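Local coordinates for protein copper-containing nitrite reductase (Hyphomicrobium denitrificans 1NES1, PDB 6TFO) that probably reduces nitrite to nitric oxide with electrons from cytochrome c, using bound copper ions in a three-domain chain that assembles into a homotrimer, at residues 83-87 with 112-116; 178-182 with 330-335; 257-261 with 399-403. All blocks are in the same frame, centred on the assembly; numbering follows the deposited sequence.

Contact 1. Residues 83-87 with 112-116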
loop_
_atom_site.group_PDB
_atom_site.type_symbol
_atom_site.label_atom_id
_atom_site.label_comp_id
_atom_site.label_asym_id
_atom_site.label_seq_id
_atom_site.Cartn_x
_atom_site.Cartn_y
_atom_site.Cartn_z
ATOM N N VAL C 83 4.390 23.130 -24.229
ATOM C CA VAL C 83 4.494 24.280 -25.160
ATOM C C VAL C 83 4.473 23.733 -26.585
ATOM O O VAL C 83 5.110 22.689 -26.833
ATOM C CB VAL C 83 5.764 25.098 -24.883
ATOM C CG1 VAL C 83 5.891 26.280 -25.838
ATOM C CG2 VAL C 83 5.819 25.563 -23.445
ATOM N N ILE C 84 3.763 24.423 -27.478
ATOM C CA ILE C 84 3.756 24.177 -28.953
ATOM C C ILE C 84 4.049 25.522 -29.620
ATOM O O ILE C 84 3.195 26.440 -29.508
ATOM C CB ILE C 84 2.405 23.574 -29.376
ATOM C CG1 ILE C 84 1.917 22.551 -28.346
ATOM C CG2 ILE C 84 2.486 23.005 -30.786
ATOM C CD1 ILE C 84 0.905 21.566 -28.872
ATOM N N ASP C 85 5.236 25.674 -30.208
ATOM C CA ASP C 85 5.776 27.016 -30.574
ATOM C C ASP C 85 4.935 27.625 -31.703
ATOM O O ASP C 85 4.560 28.818 -31.576
ATOM C CB ASP C 85 7.263 26.944 -30.944
ATOM C CG ASP C 85 8.182 26.773 -29.738
ATOM O OD1 ASP C 85 7.761 27.085 -28.621
ATOM O OD2 ASP C 85 9.307 26.323 -29.926
ATOM N N GLN C 86 4.617 26.821 -32.726
ATOM C CA GLN C 86 4.074 27.272 -34.036
ATOM C C GLN C 86 2.627 27.728 -33.850
ATOM O O GLN C 86 2.101 28.357 -34.767
ATOM C CB GLN C 86 4.178 26.157 -35.082
ATOM C CG GLN C 86 5.596 25.629 -35.238
ATOM C CD GLN C 86 6.098 24.827 -34.054
ATOM O OE1 GLN C 86 5.345 24.405 -33.168
ATOM N NE2 GLN C 86 7.402 24.607 -34.035
ATOM N N TYR C 87 2.016 27.387 -32.708
ATOM C CA TYR C 87 0.628 27.745 -32.321
ATOM C C TYR C 87 0.634 28.742 -31.160
ATOM O O TYR C 87 -0.437 29.061 -30.643
ATOM C CB TYR C 87 -0.151 26.483 -31.947
ATOM C CG TYR C 87 -0.519 25.654 -33.148
ATOM C CD1 TYR C 87 -1.553 26.039 -33.966
ATOM C CD2 TYR C 87 0.201 24.532 -33.514
ATOM C CE1 TYR C 87 -1.896 25.307 -35.083
ATOM C CE2 TYR C 87 -0.125 23.794 -34.635
ATOM C CZ TYR C 87 -1.186 24.180 -35.428
ATOM O OH TYR C 87 -1.548 23.465 -36.532
ATOM N N GLN C 112 3.958 18.505 -38.561
ATOM C CA GLN C 112 4.377 17.912 -37.264
ATOM C C GLN C 112 5.001 19.009 -36.409
ATOM O O GLN C 112 5.808 19.760 -36.927
ATOM C CB GLN C 112 5.340 16.748 -37.475
ATOM C CG GLN C 112 4.836 15.732 -38.486
ATOM C CD GLN C 112 5.193 14.319 -38.102
ATOM O OE1 GLN C 112 4.624 13.374 -38.622
ATOM N NE2 GLN C 112 6.113 14.170 -37.164
ATOM N N PHE C 113 4.607 19.080 -35.144
ATOM C CA PHE C 113 4.949 20.179 -34.209
ATOM C C PHE C 113 5.286 19.557 -32.861
ATOM O O PHE C 113 4.511 18.711 -32.412
ATOM C CB PHE C 113 3.787 21.177 -34.095
ATOM C CG PHE C 113 3.276 21.673 -35.425
ATOM C CD1 PHE C 113 3.868 22.754 -36.066
ATOM C CD2 PHE C 113 2.222 21.035 -36.054
ATOM C CE1 PHE C 113 3.398 23.195 -37.296
ATOM C CE2 PHE C 113 1.750 21.482 -37.283
ATOM C CZ PHE C 113 2.346 22.546 -37.914
ATOM N N ASP C 114 6.420 19.943 -32.274
ATOM C CA ASP C 114 6.856 19.451 -30.948
ATOM C C ASP C 114 5.981 20.094 -29.886
ATOM O O ASP C 114 5.839 21.326 -29.905
ATOM C CB ASP C 114 8.333 19.739 -30.683
ATOM C CG ASP C 114 9.277 18.771 -31.381
ATOM O OD1 ASP C 114 8.787 17.828 -32.041
ATOM O OD2 ASP C 114 10.496 18.981 -31.269
ATOM N N TYR C 115 5.403 19.267 -29.024
ATOM C CA TYR C 115 4.995 19.679 -27.665
ATOM C C TYR C 115 6.128 19.290 -26.723
ATOM O O TYR C 115 6.633 18.154 -26.831
ATOM C CB TYR C 115 3.640 19.081 -27.299
ATOM C CG TYR C 115 3.561 17.596 -27.050
ATOM C CD1 TYR C 115 3.732 17.081 -25.771
ATOM C CD2 TYR C 115 3.173 16.731 -28.054
ATOM C CE1 TYR C 115 3.594 15.730 -25.512
ATOM C CE2 TYR C 115 3.038 15.375 -27.816
ATOM C CZ TYR C 115 3.254 14.873 -26.543
ATOM O OH TYR C 115 3.107 13.541 -26.287
ATOM N N TYR C 116 6.518 20.204 -25.838
ATOM C CA TYR C 116 7.684 20.022 -24.948
ATOM C C TYR C 116 7.510 20.835 -23.665
ATOM O O TYR C 116 6.696 21.765 -23.618
ATOM C CB TYR C 116 8.951 20.428 -25.698
ATOM C CG TYR C 116 9.048 21.902 -25.957
ATOM C CD1 TYR C 116 9.624 22.742 -25.022
ATOM C CD2 TYR C 116 8.537 22.461 -27.119
ATOM C CE1 TYR C 116 9.704 24.108 -25.236
ATOM C CE2 TYR C 116 8.619 23.827 -27.352
ATOM C CZ TYR C 116 9.193 24.656 -26.402
ATOM O OH TYR C 116 9.274 26.000 -26.612
#

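Contact 2. Residues 178-182 with 330-335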
loop_
_atom_site.group_PDB
_atom_site.type_symbol
_atom_site.label_atom_id
_atom_site.label_comp_id
_atom_site.label_asym_id
_atom_site.label_seq_id
_atom_site.Cartn_x
_atom_site.Cartn_y
_atom_site.Cartn_z
ATOM N N GLY C 178 -24.964 -1.852 -27.090
ATOM C CA GLY C 178 -25.109 -0.597 -27.843
ATOM C C GLY C 178 -23.790 0.117 -27.949
ATOM O O GLY C 178 -22.909 -0.163 -27.126
ATOM N N GLN C 179 -23.643 0.967 -28.963
ATOM C CA GLN C 179 -22.437 1.793 -29.187
ATOM C C GLN C 179 -22.521 3.021 -28.265
ATOM O O GLN C 179 -23.202 4.002 -28.625
ATOM C CB GLN C 179 -22.353 2.128 -30.677
ATOM C CG GLN C 179 -20.966 2.529 -31.137
ATOM C CD GLN C 179 -20.033 1.339 -31.195
ATOM O OE1 GLN C 179 -20.432 0.219 -31.544
ATOM N NE2 GLN C 179 -18.777 1.562 -30.844
ATOM N N LEU C 180 -21.891 2.937 -27.089
ATOM C CA LEU C 180 -21.859 4.006 -26.053
ATOM C C LEU C 180 -20.993 5.166 -26.563
ATOM O O LEU C 180 -21.373 6.331 -26.367
ATOM C CB LEU C 180 -21.318 3.419 -24.747
ATOM C CG LEU C 180 -20.961 4.406 -23.631
ATOM C CD1 LEU C 180 -22.143 5.299 -23.287
ATOM C CD2 LEU C 180 -20.501 3.663 -22.383
ATOM N N ASP C 181 -19.872 4.860 -27.207
ATOM C CA ASP C 181 -18.951 5.868 -27.795
ATOM C C ASP C 181 -18.332 5.223 -29.034
ATOM O O ASP C 181 -18.636 4.041 -29.290
ATOM C CB ASP C 181 -17.946 6.332 -26.729
ATOM C CG ASP C 181 -17.257 7.670 -26.937
ATOM O OD1 ASP C 181 -17.234 8.158 -28.086
ATOM O OD2 ASP C 181 -16.738 8.208 -25.927
ATOM N N ASP C 182 -17.506 5.978 -29.755
ATOM C CA ASP C 182 -16.784 5.664 -31.011
ATOM C C ASP C 182 -16.217 4.224 -31.039
ATOM O O ASP C 182 -16.368 3.531 -32.082
ATOM C CB ASP C 182 -15.700 6.738 -31.121
ATOM C CG ASP C 182 -15.162 7.008 -32.506
ATOM O OD1 ASP C 182 -15.840 6.666 -33.498
ATOM O OD2 ASP C 182 -14.050 7.546 -32.571
ATOM N N LEU C 330 -25.290 11.518 -20.748
ATOM C CA LEU C 330 -25.696 11.323 -22.167
ATOM C C LEU C 330 -27.067 11.936 -22.493
ATOM O O LEU C 330 -28.024 11.806 -21.676
ATOM C CB LEU C 330 -25.711 9.821 -22.464
ATOM C CG LEU C 330 -24.431 9.070 -22.108
ATOM C CD1 LEU C 330 -24.695 7.576 -22.132
ATOM C CD2 LEU C 330 -23.291 9.458 -23.036
ATOM N N PHE C 331 -27.160 12.530 -23.689
ATOM C CA PHE C 331 -28.441 12.802 -24.397
ATOM C C PHE C 331 -28.738 11.617 -25.313
ATOM O O PHE C 331 -27.884 11.290 -26.131
ATOM C CB PHE C 331 -28.373 14.089 -25.223
ATOM C CG PHE C 331 -28.258 15.364 -24.427
ATOM C CD1 PHE C 331 -29.044 15.580 -23.305
ATOM C CD2 PHE C 331 -27.385 16.367 -24.820
ATOM C CE1 PHE C 331 -28.935 16.756 -22.580
ATOM C CE2 PHE C 331 -27.288 17.555 -24.101
ATOM C CZ PHE C 331 -28.050 17.739 -22.977
ATOM N N ASN C 332 -29.904 10.989 -25.141
ATOM C CA ASN C 332 -30.453 9.947 -26.046
ATOM C C ASN C 332 -29.392 8.855 -26.214
ATOM O O ASN C 332 -29.122 8.442 -27.363
ATOM C CB ASN C 332 -30.908 10.537 -27.388
ATOM C CG ASN C 332 -32.073 11.506 -27.281
ATOM O OD1 ASN C 332 -32.350 12.058 -26.220
ATOM N ND2 ASN C 332 -32.767 11.730 -28.380
ATOM N N GLY C 333 -28.778 8.440 -25.108
ATOM C CA GLY C 333 -28.217 7.081 -24.973
ATOM C C GLY C 333 -26.735 6.927 -25.276
ATOM O O GLY C 333 -26.188 5.903 -24.861
ATOM N N SER C 334 -26.091 7.852 -25.982
ATOM C CA SER C 334 -24.721 7.619 -26.499
ATOM C C SER C 334 -23.927 8.925 -26.567
ATOM O O SER C 334 -24.530 10.005 -26.647
ATOM C CB SER C 334 -24.747 6.924 -27.846
ATOM O OG SER C 334 -24.867 7.864 -28.906
ATOM N N VAL C 335 -22.602 8.806 -26.513
ATOM C CA VAL C 335 -21.677 9.923 -26.836
ATOM C C VAL C 335 -21.813 10.154 -28.340
ATOM O O VAL C 335 -21.807 9.158 -29.089
ATOM C CB VAL C 335 -20.226 9.624 -26.416
ATOM C CG1 VAL C 335 -19.316 10.813 -26.676
ATOM C CG2 VAL C 335 -20.140 9.193 -24.956
#

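Contact 3. Residues 257-261 with 399-403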
loop_
_atom_site.group_PDB
_atom_site.type_symbol
_atom_site.label_atom_id
_atom_site.label_comp_id
_atom_site.label_asym_id
_atom_site.label_seq_id
_atom_site.Cartn_x
_atom_site.Cartn_y
_atom_site.Cartn_z
ATOM N N GLY C 257 -49.994 16.787 -19.045
ATOM C CA GLY C 257 -48.604 16.878 -18.579
ATOM C C GLY C 257 -47.642 16.163 -19.507
ATOM O O GLY C 257 -48.097 15.404 -20.391
ATOM N N ILE C 258 -46.354 16.451 -19.331
ATOM C CA ILE C 258 -45.225 15.767 -20.020
ATOM C C ILE C 258 -44.544 14.891 -18.954
ATOM O O ILE C 258 -43.951 15.411 -18.001
ATOM C CB ILE C 258 -44.320 16.787 -20.748
ATOM C CG1 ILE C 258 -43.172 16.087 -21.476
ATOM C CG2 ILE C 258 -43.831 17.901 -19.825
ATOM C CD1 ILE C 258 -43.628 15.142 -22.550
ATOM N N PHE C 259 -44.756 13.585 -19.045
ATOM C CA PHE C 259 -44.461 12.619 -17.958
ATOM C C PHE C 259 -43.278 11.736 -18.364
ATOM O O PHE C 259 -43.276 11.218 -19.500
ATOM C CB PHE C 259 -45.713 11.794 -17.656
ATOM C CG PHE C 259 -46.855 12.619 -17.125
ATOM C CD1 PHE C 259 -46.832 13.103 -15.826
ATOM C CD2 PHE C 259 -47.939 12.930 -17.930
ATOM C CE1 PHE C 259 -47.878 13.868 -15.335
ATOM C CE2 PHE C 259 -48.985 13.697 -17.441
ATOM C CZ PHE C 259 -48.949 14.172 -16.147
ATOM N N VAL C 260 -42.286 11.563 -17.489
ATOM C CA VAL C 260 -41.274 10.497 -17.736
ATOM C C VAL C 260 -41.949 9.186 -17.330
ATOM O O VAL C 260 -42.743 9.199 -16.363
ATOM C CB VAL C 260 -39.886 10.715 -17.096
ATOM C CG1 VAL C 260 -39.717 12.059 -16.401
ATOM C CG2 VAL C 260 -39.457 9.551 -16.211
ATOM N N TYR C 261 -41.777 8.160 -18.157
ATOM C CA TYR C 261 -42.025 6.746 -17.784
ATOM C C TYR C 261 -40.656 6.048 -17.733
ATOM O O TYR C 261 -39.683 6.528 -18.401
ATOM C CB TYR C 261 -43.019 6.085 -18.740
ATOM C CG TYR C 261 -42.514 5.795 -20.133
ATOM C CD1 TYR C 261 -42.609 6.739 -21.143
ATOM C CD2 TYR C 261 -41.962 4.558 -20.455
ATOM C CE1 TYR C 261 -42.159 6.470 -22.426
ATOM C CE2 TYR C 261 -41.512 4.277 -21.738
ATOM C CZ TYR C 261 -41.621 5.235 -22.732
ATOM O OH TYR C 261 -41.186 4.990 -24.010
ATOM N N GLY C 399 -36.714 11.917 -13.040
ATOM C CA GLY C 399 -38.161 11.624 -12.973
ATOM C C GLY C 399 -39.000 12.878 -13.200
ATOM O O GLY C 399 -40.216 12.876 -12.881
ATOM N N GLY C 400 -38.359 13.919 -13.730
ATOM C CA GLY C 400 -39.001 15.162 -14.171
ATOM C C GLY C 400 -38.795 15.373 -15.662
ATOM O O GLY C 400 -37.860 14.781 -16.272
ATOM N N ALA C 401 -39.670 16.182 -16.244
ATOM C CA ALA C 401 -39.601 16.633 -17.648
ATOM C C ALA C 401 -40.173 18.042 -17.701
ATOM O O ALA C 401 -40.766 18.475 -16.717
ATOM C CB ALA C 401 -40.358 15.688 -18.554
ATOM N N THR C 402 -39.898 18.727 -18.798
ATOM C CA THR C 402 -40.358 20.094 -19.103
ATOM C C THR C 402 -40.583 20.195 -20.613
ATOM O O THR C 402 -40.289 19.208 -21.353
ATOM C CB THR C 402 -39.376 21.168 -18.607
ATOM O OG1 THR C 402 -40.012 22.450 -18.674
ATOM C CG2 THR C 402 -38.106 21.241 -19.419
ATOM N N ILE C 403 -41.134 21.335 -21.016
ATOM C CA ILE C 403 -41.279 21.753 -22.427
ATOM C C ILE C 403 -40.651 23.132 -22.515
ATOM O O ILE C 403 -40.947 23.959 -21.645
ATOM C CB ILE C 403 -42.761 21.757 -22.827
ATOM C CG1 ILE C 403 -43.343 20.341 -22.796
ATOM C CG2 ILE C 403 -42.945 22.435 -24.172
ATOM C CD1 ILE C 403 -44.855 20.291 -22.858
#

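Contact 1. Residues 83-87 with 112-116
Y116 and V83 face each other as an antiparallel hydrogen-bonded pair, and the contact illustrates how a short strand and the chain that follows it are packed by two aromatic residues used in different ways. Backbone bonds set the frame: V83 N gives its hydrogen to Y116 O at 2.7 Å, and Y116 N returns one to V83 O at 3.0 Å. A carbon donor adds to the second acceptor, Y115 CA lying 3.1 Å from V83 O.

The Y116 side chain takes the position between its backbone N and carbonyl carbon (chi1 69°), which lays the ring over V83. V83 CB sits above one face, 4.0 Å from the ring centroid, in a CH-pi contact displaced toward the rim. D85 comes instead to the ring edge, its carboxylate turned 75° from the ring plane. Y116 OH donates to D85 OD1 at 2.7 Å, meeting it on the syn side and slightly out of the carboxylate plane.

F113 is used differently. The edge of Y87 points at its face in a T-shaped stack, with centroids 5.2 Å apart and planes at 72°; Y87 CE2 lies over the middle of the F113 ring. Q86 sets CG at the rim of that ring, 3.5 Å from F113 CD1. The contact also buries Q86 OE1, which has no hydrogen-bond partner in the model. I84 CG2 adds apolar packing against F113 CB.

All this belongs to the cupredoxin domain whose type 1 copper is bound by C117, the residue following Y116. R123 makes a cation-pi contact with Y116 and a salt bridge with D114. The tyrosine thus couples a polar edge to an apolar face: its bond to D85 probably fixes the ring's tilt over V83 and helps offset the carboxylate's negative charge.

Contact 2. Residues 178-182 with 330-335
V335 packs against D181 at the close-fitting end of this contact, where a backbone bond and side-chain packing act together. V335 N donates to L180 O at 2.8 Å, nearly along the C=O axis and with an N-H...O angle of 160°. Just beyond, the flat carboxylate carbon D181 CG rests 3.6 Å from V335 CB, and the carboxylate oxygens lie beside the two valine methyls. D181 reaches them with CG anti to its backbone N (chi1 -159°), while D181 OD1 also accepts from D182 N. Cutting D181 back to an alanine would probably uncover the V335 methyls and leave D182 N without that acceptor.

The bond joins the end of strand 166-181, where L180 and D181 form a classic beta bulge opposite T184, to the chain leaving a type I' turn from F331 to S334. It thereby links two cupredoxin domains of the nitrite reductase core.

Packing is sparser toward L330, where the leucine side chains cross at about a right angle and meet through L180 CD1 and L330 CD1, 3.6 Å apart. I302 touches both leucines. D181 and V335, which meet through more atoms, nevertheless stay partly exposed, whereas both leucines are buried.

Contact 3. Residues 257-261 with 399-403
I258 and V260 point from one strand toward A401 on another, and these three residues bury the most surface in a contact made by packing alone. I258 spreads over two partners. Its CG1 branch, anti to the backbone N (chi1 -179°), approaches the A401 methyl, with I258 CG1 4.1 Å from A401 CB. The other branch, CG2, meets I403, whose side chain crosses it at a slant; I258 CG2 is 3.9 Å from I403 CG1. A401 CB also lies against the backbone of the facing strand, 3.6 Å from I258 O.

V260 extends the row toward the glycines. Its chi1 of -5° is nearly eclipsed, and the CG1 methyl is pressed onto the main chain, 3.3 Å from G400 O and 3.4 Å from G399 C.

The arrangement is a face-to-face packing of sheets from two cupredoxin domains: strand 257-262 belongs to one sheet and strand 400-407 to another, and their short segments run at 145° with axes 5.9 Å apart at closest approach. L279 touches both I258 and A401, while F355 does the same for I258 and I403.

A second subunit adds hydrogen bonds to the backbone here. Q392 of that subunit uses both ends of its amide, donating from NE2 to I258 O and accepting at OE1 from V260 N. T393 of the same subunit hydrogen-bonds G399 O through its hydroxyl. A bound copper ion lies about 5 Å from G399 (nearest atoms), in a site for which this chain supplies H227 and H262; H262 directly follows Y261.

How the contacts relate
From the N terminus, contact 1 comes first, joining 83-87 to 112-116 and closing a loop of 24 residues that includes strands 89-90 and 100-106, all within the leading cupredoxin domain. Contact 2 opens at 178-182 and contact 3 at 257-261, but contact 2 closes at 330-335 before contact 3 closes at 399-403, so these long loops cross. They join strands 166-181 and 257-262 of the middle domain to the third domain, both reaching the sheet that holds strands 328-331 and 400-407, at places whose centres are 22 Å apart. Contact 1 stands apart, its centre 33 Å from that of contact 2 and 49 Å from that of contact 3.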